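Beta-agarase B (Zobellia galactanivorans, PDB 4ATF) hydrolyses the beta-1,4 linkages of agarose at random with retention of anomeric configuration, as a homodimeric beta-agarase of glycoside hydrolase family 16. Local coordinates at residues A[56-61]-A[71-76]; A[83-88]-A[292-297]; A[120-125]-A[279-284]. The protein carries 1 engineered substitution. All blocks are in the same frame, centred on the assembly; numbering follows the deposited sequence.

Contact 1 (A[56-61]-A[71-76]). With AAL (3,6-anhydro-alpha-L-galactopyranose), chain E; GAL (beta-D-galactopyranose), chain B; AAL (3,6-anhydro-alpha-L-galactopyranose), chain C.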
loop_
_atom_site.group_PDB
_atom_site.type_symbol
_atom_site.label_atom_id
_atom_site.label_comp_id
_atom_site.label_asym_id
_atom_site.label_seq_id
_atom_site.Cartn_x
_atom_site.Cartn_y
_atom_site.Cartn_z
ATOM N N ASP A 56 -6.923 0.553 13.805
ATOM C CA ASP A 56 -5.916 0.710 14.882
ATOM C C ASP A 56 -4.805 1.609 14.339
ATOM O O ASP A 56 -4.412 1.437 13.138
ATOM C CB ASP A 56 -5.316 -0.672 15.209
ATOM C CG ASP A 56 -4.319 -0.618 16.398
ATOM O OD1 ASP A 56 -4.325 0.347 17.206
ATOM O OD2 ASP A 56 -3.510 -1.553 16.499
ATOM N N ASP A 57 -4.269 2.542 15.149
ATOM C CA ASP A 57 -3.302 3.505 14.563
ATOM C C ASP A 57 -1.862 3.005 14.698
ATOM O O ASP A 57 -0.920 3.768 14.986
ATOM C CB ASP A 57 -3.472 4.961 15.089
ATOM C CG ASP A 57 -3.457 5.066 16.660
ATOM O OD1 ASP A 57 -3.443 3.997 17.376
ATOM O OD2 ASP A 57 -3.473 6.243 17.178
ATOM N N PHE A 58 -1.675 1.708 14.384
ATOM C CA PHE A 58 -0.314 1.153 14.319
ATOM C C PHE A 58 -0.270 0.060 13.279
ATOM O O PHE A 58 -1.311 -0.304 12.712
ATOM C CB PHE A 58 0.176 0.632 15.702
ATOM C CG PHE A 58 1.713 0.644 15.824
ATOM C CD1 PHE A 58 2.394 1.845 15.947
ATOM C CD2 PHE A 58 2.461 -0.546 15.742
ATOM C CE1 PHE A 58 3.821 1.926 16.027
ATOM C CE2 PHE A 58 3.894 -0.499 15.801
ATOM C CZ PHE A 58 4.571 0.755 15.934
ATOM N N TYR A 59 0.932 -0.441 13.017
ATOM C CA TYR A 59 1.128 -1.691 12.254
ATOM C C TYR A 59 0.513 -2.888 13.004
ATOM O O TYR A 59 0.116 -2.750 14.132
ATOM C CB TYR A 59 2.616 -1.866 12.000
ATOM C CG TYR A 59 3.009 -3.088 11.187
ATOM C CD1 TYR A 59 2.719 -3.167 9.784
ATOM C CD2 TYR A 59 3.794 -4.107 11.771
ATOM C CE1 TYR A 59 3.171 -4.310 9.000
ATOM C CE2 TYR A 59 4.215 -5.249 10.995
ATOM C CZ TYR A 59 3.898 -5.325 9.634
ATOM O OH TYR A 59 4.321 -6.440 8.906
ATOM N N HIS A 60 0.387 -4.059 12.366
ATOM C CA HIS A 60 -0.417 -5.107 13.001
ATOM C C HIS A 60 0.352 -5.930 14.045
ATOM O O HIS A 60 -0.203 -6.832 14.611
ATOM C CB HIS A 60 -1.214 -5.949 12.004
ATOM C CG HIS A 60 -0.412 -6.920 11.177
ATOM N ND1 HIS A 60 -1.016 -7.797 10.285
ATOM C CD2 HIS A 60 0.928 -7.137 11.071
ATOM C CE1 HIS A 60 -0.080 -8.527 9.692
ATOM N NE2 HIS A 60 1.109 -8.145 10.145
ATOM N N ASN A 61 1.623 -5.597 14.296
ATOM C CA ASN A 61 2.330 -6.134 15.451
ATOM C C ASN A 61 3.292 -5.050 15.870
ATOM O O ASN A 61 3.241 -3.963 15.311
ATOM C CB ASN A 61 3.072 -7.460 15.125
ATOM C CG ASN A 61 4.072 -7.318 13.975
ATOM O OD1 ASN A 61 4.927 -6.439 13.978
ATOM N ND2 ASN A 61 3.982 -8.224 12.976
ATOM N N TRP A 71 7.518 3.802 13.053
ATOM C CA TRP A 71 6.122 4.186 13.082
ATOM C C TRP A 71 5.709 4.680 14.463
ATOM O O TRP A 71 6.174 4.159 15.482
ATOM C CB TRP A 71 5.203 3.036 12.687
ATOM C CG TRP A 71 5.294 2.734 11.171
ATOM C CD1 TRP A 71 5.262 3.642 10.114
ATOM C CD2 TRP A 71 5.378 1.448 10.585
ATOM N NE1 TRP A 71 5.327 2.978 8.903
ATOM C CE2 TRP A 71 5.429 1.624 9.165
ATOM C CE3 TRP A 71 5.430 0.139 11.113
ATOM C CZ2 TRP A 71 5.507 0.514 8.263
ATOM C CZ3 TRP A 71 5.509 -0.956 10.197
ATOM C CH2 TRP A 71 5.562 -0.746 8.808
ATOM N N LYS A 72 4.753 5.615 14.489
ATOM C CA LYS A 72 4.193 6.201 15.744
ATOM C C LYS A 72 2.690 6.357 15.624
ATOM O O LYS A 72 2.163 6.760 14.550
ATOM C CB LYS A 72 4.845 7.586 15.980
ATOM C CG LYS A 72 6.320 7.509 16.434
ATOM C CD LYS A 72 6.438 6.938 17.915
ATOM C CE LYS A 72 7.887 6.957 18.328
ATOM N NZ LYS A 72 8.138 6.406 19.693
ATOM N N ARG A 73 1.973 6.048 16.708
ATOM C CA ARG A 73 0.507 6.236 16.761
ATOM C C ARG A 73 0.140 7.691 16.482
ATOM O O ARG A 73 -0.822 7.943 15.806
ATOM C CB ARG A 73 -0.086 5.804 18.119
ATOM C CG ARG A 73 -0.042 4.281 18.268
ATOM C CD ARG A 73 -0.560 3.833 19.610
ATOM N NE ARG A 73 -0.393 2.375 19.805
ATOM C CZ ARG A 73 -1.146 1.440 19.256
ATOM N NH1 ARG A 73 -2.149 1.767 18.443
ATOM N NH2 ARG A 73 -0.886 0.145 19.528
ATOM N N ASP A 74 0.933 8.629 16.991
ATOM C CA ASP A 74 0.604 10.037 16.863
ATOM C C ASP A 74 1.151 10.737 15.577
ATOM O O ASP A 74 1.174 11.983 15.499
ATOM C CB ASP A 74 1.048 10.759 18.144
ATOM C CG ASP A 74 2.578 10.872 18.275
ATOM O OD1 ASP A 74 3.347 10.351 17.436
ATOM O OD2 ASP A 74 3.014 11.523 19.254
ATOM N N ARG A 75 1.502 9.941 14.561
ATOM C CA ARG A 75 1.830 10.522 13.259
ATOM C C ARG A 75 0.718 10.262 12.211
ATOM O O ARG A 75 0.915 10.476 10.999
ATOM C CB ARG A 75 3.228 10.035 12.766
ATOM C CG ARG A 75 4.405 10.739 13.503
ATOM C CD ARG A 75 4.453 12.214 13.085
ATOM N NE ARG A 75 5.402 13.063 13.848
ATOM C CZ ARG A 75 5.125 13.626 15.043
ATOM N NH1 ARG A 75 3.928 13.463 15.644
ATOM N NH2 ARG A 75 6.019 14.396 15.633
ATOM N N SER A 76 -0.400 9.720 12.662
ATOM C CA SER A 76 -1.604 9.684 11.816
ATOM C C SER A 76 -2.737 10.467 12.487
ATOM O O SER A 76 -2.794 10.584 13.737
ATOM C CB SER A 76 -2.029 8.210 11.538
ATOM O OG SER A 76 -2.230 7.558 12.811
HETATM C C1 AAL E . 7.366 -9.168 13.673
HETATM C C2 AAL E . 6.465 -10.243 14.382
HETATM C C3 AAL E . 6.601 -10.063 15.899
HETATM C C4 AAL E . 8.028 -10.164 16.320
HETATM C C5 AAL E . 8.624 -8.891 15.766
HETATM C C6 AAL E . 7.595 -7.942 16.406
HETATM O O2 AAL E . 6.864 -11.578 14.056
HETATM O O3 AAL E . 6.335 -8.679 16.233
HETATM O O4 AAL E . 8.322 -10.382 17.667
HETATM O O5 AAL E . 8.690 -8.949 14.320
HETATM C C1 GAL B . 7.729 -7.777 9.034
HETATM C C2 GAL B . 7.116 -8.656 10.137
HETATM C C3 GAL B . 7.908 -8.502 11.455
HETATM C C4 GAL B . 9.419 -8.712 11.214
HETATM C C5 GAL B . 9.912 -7.839 10.041
HETATM C C6 GAL B . 11.393 -8.134 9.919
HETATM O O2 GAL B . 5.707 -8.405 10.337
HETATM O O3 GAL B . 7.475 -9.525 12.323
HETATM O O4 GAL B . 9.602 -10.039 10.748
HETATM O O5 GAL B . 9.129 -8.119 8.836
HETATM O O6 GAL B . 11.747 -7.183 8.976
HETATM C C1 AAL C . 6.971 -6.415 3.922
HETATM C C2 AAL C . 8.328 -6.989 4.425
HETATM C C3 AAL C . 8.030 -7.963 5.612
HETATM C C4 AAL C . 7.225 -7.410 6.730
HETATM C C5 AAL C . 5.923 -7.087 6.034
HETATM C C6 AAL C . 5.671 -8.472 5.372
HETATM O O2 AAL C . 9.160 -5.919 4.867
HETATM O O3 AAL C . 7.037 -8.962 5.167
HETATM O O4 AAL C . 7.004 -8.176 7.880
HETATM O O5 AAL C . 6.031 -6.050 5.021
HETATM O O HOH W 1 -1.834 -2.164 18.286
#
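R73 meets D56 and D57 through a single nitrogen: NH1 donates to D56 OD1 at 2.9 Å and to D57 OD1 at 2.8 Å. Both oxygens lie close to the guanidinium plane, yet the carboxylates are turned differently. D56 OD1 is reached on its syn side from 29° out of the carboxylate plane, whereas D57 OD1 is met nearly along its C-O axis, with the D57 and R73 side chains crossing at about a right angle. A water also lies between D56 OD2 and R73 NH2. Two carboxylates around one guanidinium would be expected to stabilise its positive charge, and D57 OD2 has a second cationic partner in K47.

Aromatic side chains pack behind the charges. F58 CB lies over one face of the guanidinium, off centre, while the F58 ring turns its edge to a carbonyl oxygen, CE1 standing 3.3 Å from W71 O. The same CE1 makes an apolar contact with W71 CB at 3.8 Å. Deeper still, W71 CZ3 sits over a face of the Y59 ring, 3.4 Å from Y59 CG, which is set anti to its backbone N (chi1 -178°); the two ring planes are inclined at 31°.

The sugar is held from the far end of Y59. Y59 OH donates to galactose O2 at 2.8 Å, and N61 ND2 donates to the same oxygen at 3.2 Å.

These loops lie where the substrate cleft of the GH16 fold meets its sheets: W71 and Y59 pack on C100 of strand 96-103, W71 NE1 donates to T261 O of strand 255-262, and Y59 also touches W129 of strand 125-132.

Contact 2 (A[83-88]-A[292-297]); sequences LKMWAT and NTFGVD. With NA (sodium ion), chain I.
L83 and V296 form a hydrogen-bonded pair between antiparallel strands 83-86 and 293-297, whose axes approach to 4.6 Å at 165°. V296 N donates to L83 O at 2.7 Å, and L83 N returns a bond to V296 O. At M85 and F294 the exchange is uneven: F294 N reaches M85 O at 2.9 Å, while the bond from M85 N to F294 O is weak. K84 and G295 make the non-hydrogen-bonded pair between them, where K84 CA approaches F294 O at 3.3 Å in a CA-H...O contact.

L83, M85, F294 and V296 share one face. L83 CB meets V296 CB at 4.1 Å, and M85 SD comes up at the edge of the F294 ring, 4.4 Å from CD2. In the jelly-roll beta-sandwich of GH16 this is the inward face, and L83, M85 and F294 all pack on I259 of strand 255-262.

K84 and T293 lie on the other face, where T293 CG2 touches K84 CB at 4.0 Å. T293 OG1 lies near W86 CB and bonds to I289 O. Beyond V296, D297 binds the sodium ion through its backbone O and OD1 (2.4 Å from OD1 to sodium), alongside N37, E39 and G81.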
loop_
_atom_site.group_PDB
_atom_site.type_symbol
_atom_site.label_atom_id
_atom_site.label_comp_id
_atom_site.label_asym_id
_atom_site.label_seq_id
_atom_site.Cartn_x
_atom_site.Cartn_y
_atom_site.Cartn_z
ATOM N N LEU A 83 -8.008 11.116 5.824
ATOM C CA LEU A 83 -6.969 10.485 6.620
ATOM C C LEU A 83 -5.654 11.123 6.185
ATOM O O LEU A 83 -5.376 11.182 4.969
ATOM C CB LEU A 83 -6.935 8.950 6.309
ATOM C CG LEU A 83 -5.737 8.119 6.867
ATOM C CD1 LEU A 83 -5.700 8.149 8.458
ATOM C CD2 LEU A 83 -5.788 6.717 6.348
ATOM N N LYS A 84 -4.872 11.603 7.159
ATOM C CA LYS A 84 -3.552 12.157 6.909
ATOM C C LYS A 84 -2.460 11.536 7.815
ATOM O O LYS A 84 -2.744 11.090 8.902
ATOM C CB LYS A 84 -3.592 13.667 7.062
ATOM C CG LYS A 84 -4.575 14.352 6.057
ATOM C CD LYS A 84 -4.548 15.820 6.361
ATOM C CE LYS A 84 -5.699 16.560 5.673
ATOM N NZ LYS A 84 -5.567 18.053 5.726
ATOM N N MET A 85 -1.214 11.529 7.368
ATOM C CA MET A 85 -0.128 10.834 8.022
ATOM C C MET A 85 1.085 11.690 7.614
ATOM O O MET A 85 1.233 11.992 6.414
ATOM C CB MET A 85 -0.027 9.461 7.308
ATOM C CG MET A 85 0.039 8.341 8.134
ATOM S SD MET A 85 -0.188 7.043 6.903
ATOM C CE MET A 85 -1.942 6.847 7.254
ATOM N N TRP A 86 1.965 12.069 8.534
ATOM C CA TRP A 86 3.135 12.857 8.130
ATOM C C TRP A 86 4.423 12.341 8.743
ATOM O O TRP A 86 4.381 11.449 9.588
ATOM C CB TRP A 86 2.943 14.375 8.421
ATOM C CG TRP A 86 3.179 14.898 9.818
ATOM C CD1 TRP A 86 4.169 15.775 10.189
ATOM C CD2 TRP A 86 2.378 14.683 10.993
ATOM N NE1 TRP A 86 4.065 16.092 11.519
ATOM C CE2 TRP A 86 2.983 15.440 12.052
ATOM C CE3 TRP A 86 1.243 13.919 11.267
ATOM C CZ2 TRP A 86 2.476 15.461 13.362
ATOM C CZ3 TRP A 86 0.716 13.938 12.592
ATOM C CH2 TRP A 86 1.333 14.723 13.610
ATOM N N ALA A 87 5.558 12.919 8.355
ATOM C CA ALA A 87 6.874 12.394 8.765
ATOM C C ALA A 87 7.749 13.468 9.507
ATOM O O ALA A 87 7.858 14.586 9.016
ATOM C CB ALA A 87 7.636 11.909 7.500
ATOM N N THR A 88 8.394 13.126 10.623
ATOM C CA THR A 88 9.319 14.067 11.294
ATOM C C THR A 88 10.562 13.287 11.731
ATOM O O THR A 88 10.441 12.092 12.090
ATOM C CB THR A 88 8.672 14.749 12.513
ATOM O OG1 THR A 88 8.153 13.734 13.405
ATOM C CG2 THR A 88 7.536 15.702 12.040
ATOM N N ASN A 292 5.498 16.140 2.909
ATOM C CA ASN A 292 5.603 14.874 3.610
ATOM C C ASN A 292 4.330 14.452 4.348
ATOM O O ASN A 292 4.394 13.718 5.315
ATOM C CB ASN A 292 6.784 14.959 4.586
ATOM C CG ASN A 292 8.080 15.191 3.837
ATOM O OD1 ASN A 292 8.638 14.247 3.303
ATOM N ND2 ASN A 292 8.525 16.439 3.751
ATOM N N THR A 293 3.180 14.858 3.816
ATOM C CA THR A 293 1.898 14.453 4.323
ATOM C C THR A 293 1.148 13.645 3.228
ATOM O O THR A 293 0.927 14.138 2.129
ATOM C CB THR A 293 1.049 15.696 4.781
ATOM O OG1 THR A 293 1.774 16.390 5.795
ATOM C CG2 THR A 293 -0.303 15.274 5.360
ATOM N N PHE A 294 0.776 12.418 3.559
ATOM C CA PHE A 294 0.066 11.502 2.666
ATOM C C PHE A 294 -1.416 11.637 3.043
ATOM O O PHE A 294 -1.756 11.570 4.244
ATOM C CB PHE A 294 0.602 10.079 2.912
ATOM C CG PHE A 294 -0.065 9.012 2.066
ATOM C CD1 PHE A 294 -0.500 9.290 0.741
ATOM C CD2 PHE A 294 -0.285 7.750 2.597
ATOM C CE1 PHE A 294 -1.147 8.286 -0.047
ATOM C CE2 PHE A 294 -0.878 6.727 1.832
ATOM C CZ PHE A 294 -1.316 6.987 0.497
ATOM N N GLY A 295 -2.278 11.906 2.055
ATOM C CA GLY A 295 -3.719 12.146 2.321
ATOM C C GLY A 295 -4.536 11.096 1.600
ATOM O O GLY A 295 -4.245 10.770 0.421
ATOM N N VAL A 296 -5.515 10.543 2.309
ATOM C CA VAL A 296 -6.429 9.555 1.733
ATOM C C VAL A 296 -7.826 10.117 1.923
ATOM O O VAL A 296 -8.259 10.317 3.045
ATOM C CB VAL A 296 -6.299 8.132 2.389
ATOM C CG1 VAL A 296 -7.379 7.172 1.864
ATOM C CG2 VAL A 296 -4.930 7.560 2.092
ATOM N N ASP A 297 -8.517 10.433 0.828
ATOM C CA ASP A 297 -9.884 10.977 0.902
ATOM C C ASP A 297 -10.862 9.859 1.333
ATOM O O ASP A 297 -11.734 10.074 2.191
ATOM C CB ASP A 297 -10.262 11.568 -0.484
ATOM C CG ASP A 297 -11.629 12.265 -0.498
ATOM O OD1 ASP A 297 -12.212 12.493 0.580
ATOM O OD2 ASP A 297 -12.133 12.581 -1.608
HETATM NA NA NA I . -13.018 11.955 2.742
HETATM O O HOH W 2 -15.129 12.511 1.754
#

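Contact 3 (A[120-125]-A[279-284])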
loop_
_atom_site.group_PDB
_atom_site.type_symbol
_atom_site.label_atom_id
_atom_site.label_comp_id
_atom_site.label_asym_id
_atom_site.label_seq_id
_atom_site.Cartn_x
_atom_site.Cartn_y
_atom_site.Cartn_z
ATOM N N MET A 120 2.520 11.476 -1.829
ATOM C CA MET A 120 3.358 12.585 -1.343
ATOM C C MET A 120 4.412 13.095 -2.335
ATOM O O MET A 120 5.001 12.303 -3.079
ATOM C CB MET A 120 4.156 12.136 -0.112
ATOM C CG MET A 120 3.273 11.703 1.038
ATOM S SD MET A 120 4.265 11.397 2.563
ATOM C CE MET A 120 5.211 9.924 2.011
ATOM N N ASN A 121 4.735 14.392 -2.256
ATOM C CA ASN A 121 5.892 14.942 -2.951
ATOM C C ASN A 121 7.135 14.707 -2.060
ATOM O O ASN A 121 7.748 15.660 -1.571
ATOM C CB ASN A 121 5.671 16.446 -3.178
ATOM C CG ASN A 121 6.751 17.067 -4.069
ATOM O OD1 ASN A 121 7.608 16.374 -4.637
ATOM N ND2 ASN A 121 6.734 18.385 -4.153
ATOM N N SER A 122 7.452 13.425 -1.826
ATOM C CA SER A 122 8.543 12.982 -0.976
ATOM C C SER A 122 9.250 11.725 -1.532
ATOM O O SER A 122 8.663 10.940 -2.373
ATOM C CB SER A 122 7.899 12.598 0.382
ATOM O OG SER A 122 8.882 12.147 1.339
ATOM N N THR A 123 10.475 11.447 -1.030
ATOM C CA THR A 123 11.155 10.215 -1.453
ATOM C C THR A 123 10.650 9.066 -0.637
ATOM O O THR A 123 10.897 7.903 -0.998
ATOM C CB THR A 123 12.734 10.299 -1.265
ATOM O OG1 THR A 123 13.030 10.812 0.046
ATOM C CG2 THR A 123 13.334 11.261 -2.329
ATOM N N LEU A 124 9.874 9.363 0.399
ATOM C CA LEU A 124 9.263 8.271 1.188
ATOM C C LEU A 124 8.157 7.601 0.400
ATOM O O LEU A 124 7.565 8.251 -0.470
ATOM C CB LEU A 124 8.593 8.848 2.442
ATOM C CG LEU A 124 9.566 9.425 3.488
ATOM C CD1 LEU A 124 8.641 9.962 4.638
ATOM C CD2 LEU A 124 10.578 8.457 3.984
ATOM N N ALA A 125 7.896 6.319 0.667
ATOM C CA ALA A 125 6.768 5.598 0.031
ATOM C C ALA A 125 5.421 6.024 0.574
ATOM O O ALA A 125 5.313 6.265 1.784
ATOM C CB ALA A 125 6.927 4.018 0.183
ATOM N N TYR A 279 17.952 7.659 -1.815
ATOM C CA TYR A 279 16.689 8.484 -1.904
ATOM C C TYR A 279 15.951 8.453 -0.566
ATOM O O TYR A 279 15.141 7.539 -0.292
ATOM C CB TYR A 279 15.749 7.945 -2.978
ATOM C CG TYR A 279 16.377 7.824 -4.364
ATOM C CD1 TYR A 279 16.618 8.983 -5.140
ATOM C CD2 TYR A 279 16.674 6.564 -4.933
ATOM C CE1 TYR A 279 17.164 8.906 -6.423
ATOM C CE2 TYR A 279 17.225 6.465 -6.244
ATOM C CZ TYR A 279 17.457 7.658 -6.974
ATOM O OH TYR A 279 17.998 7.663 -8.268
ATOM N N THR A 280 16.193 9.473 0.240
ATOM C CA THR A 280 15.540 9.540 1.554
ATOM C C THR A 280 15.522 11.053 1.959
ATOM O O THR A 280 16.405 11.809 1.526
ATOM C CB THR A 280 16.345 8.665 2.596
ATOM O OG1 THR A 280 15.636 8.579 3.845
ATOM C CG2 THR A 280 17.796 9.237 2.790
ATOM N N PRO A 281 14.494 11.496 2.730
ATOM C CA PRO A 281 14.383 12.949 2.981
ATOM C C PRO A 281 15.571 13.501 3.771
ATOM O O PRO A 281 16.078 12.846 4.694
ATOM C CB PRO A 281 13.106 13.071 3.828
ATOM C CG PRO A 281 12.314 11.829 3.547
ATOM C CD PRO A 281 13.359 10.739 3.298
ATOM N N THR A 282 16.053 14.658 3.381
ATOM C CA THR A 282 17.037 15.389 4.202
ATOM C C THR A 282 16.240 16.205 5.250
ATOM O O THR A 282 14.999 16.317 5.138
ATOM C CB THR A 282 17.838 16.400 3.326
ATOM O OG1 THR A 282 16.905 17.327 2.769
ATOM C CG2 THR A 282 18.603 15.668 2.150
ATOM N N ASP A 283 16.941 16.787 6.234
ATOM C CA ASP A 283 16.298 17.648 7.233
ATOM C C ASP A 283 15.681 18.856 6.559
ATOM O O ASP A 283 14.574 19.211 6.901
ATOM C CB ASP A 283 17.260 18.043 8.367
ATOM C CG ASP A 283 17.455 16.925 9.334
ATOM O OD1 ASP A 283 16.607 15.995 9.425
ATOM O OD2 ASP A 283 18.453 16.951 10.040
ATOM N N ASN A 284 16.360 19.426 5.567
ATOM C CA ASN A 284 15.786 20.524 4.787
ATOM C C ASN A 284 14.427 20.150 4.124
ATOM O O ASN A 284 13.458 20.925 4.149
ATOM C CB ASN A 284 16.817 21.008 3.724
ATOM C CG ASN A 284 16.407 22.327 3.043
ATOM O OD1 ASN A 284 15.940 23.269 3.690
ATOM N ND2 ASN A 284 16.573 22.383 1.737
#
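T123 and L124 receive P281 where two loops of the GH16 beta-sandwich meet. Segment 120-125 joins strand 111-118 to strand 125-132; the other segment, 279-284, runs into helix 283-286. The tight part lies along CG and CD of the proline ring. L124 CG touches P281 CG at 3.7 Å and its CD2 branch meets P281 CD at 3.7 Å, the two side chains crossing at about a right angle. From the T123 side, OG1 stands 3.3 Å from P281 CD and 3.1 Å from P281 N. That nitrogen has no hydrogen to share, and the approach is packing of a hydroxyl against the tertiary amide of the T280-P281 peptide, with no hydrogen bond between the two segments. The T123 torsion (chi1 47°) sets OG1 between its own backbone N and carbonyl carbon, turned to that peptide.

Contact thins on both sides of the proline. T123 CG2 reaches Y279 CB only at 4.2 Å, and the Y279 ring leads away toward the glycan pocket that it lines. T280 points its side chain away, with OG1 bonded to D263. Past the proline, T282 takes the N-cap position of the helix; of the solvent-exposed residues that follow, D283 forms a salt bridge with R89, and N284 ND2 a hydrogen bond with E151.

The 120-125 loop contains an ST turn: S122 OG, which also bonds to N292 OD1, accepts from L124 N at 3.1 Å with an N-H...O angle of 166°.

The three contacts illustrate how chemistry follows the kind of element joined: strand with strand in contact 2, loop with loop in contacts 1 and 3. Contact 2 is buried and held by backbone bonds and apolar side chains; contact 3 is buried but relies on packing alone. Contact 1 is only partly buried and mixes a charged side with an aromatic one beside the sugar. Contacts 1 and 2 touch: R75 NE lies 2.9 Å from T88 OG1, a probable hydrogen bond, and R75 O accepts from W86 N. Contact 2 meets contact 3 through M120, packed against F294, and through the polar pair N292 and S122. Contacts 1 and 3 do not touch, yet both contribute residues to the glycan pocket.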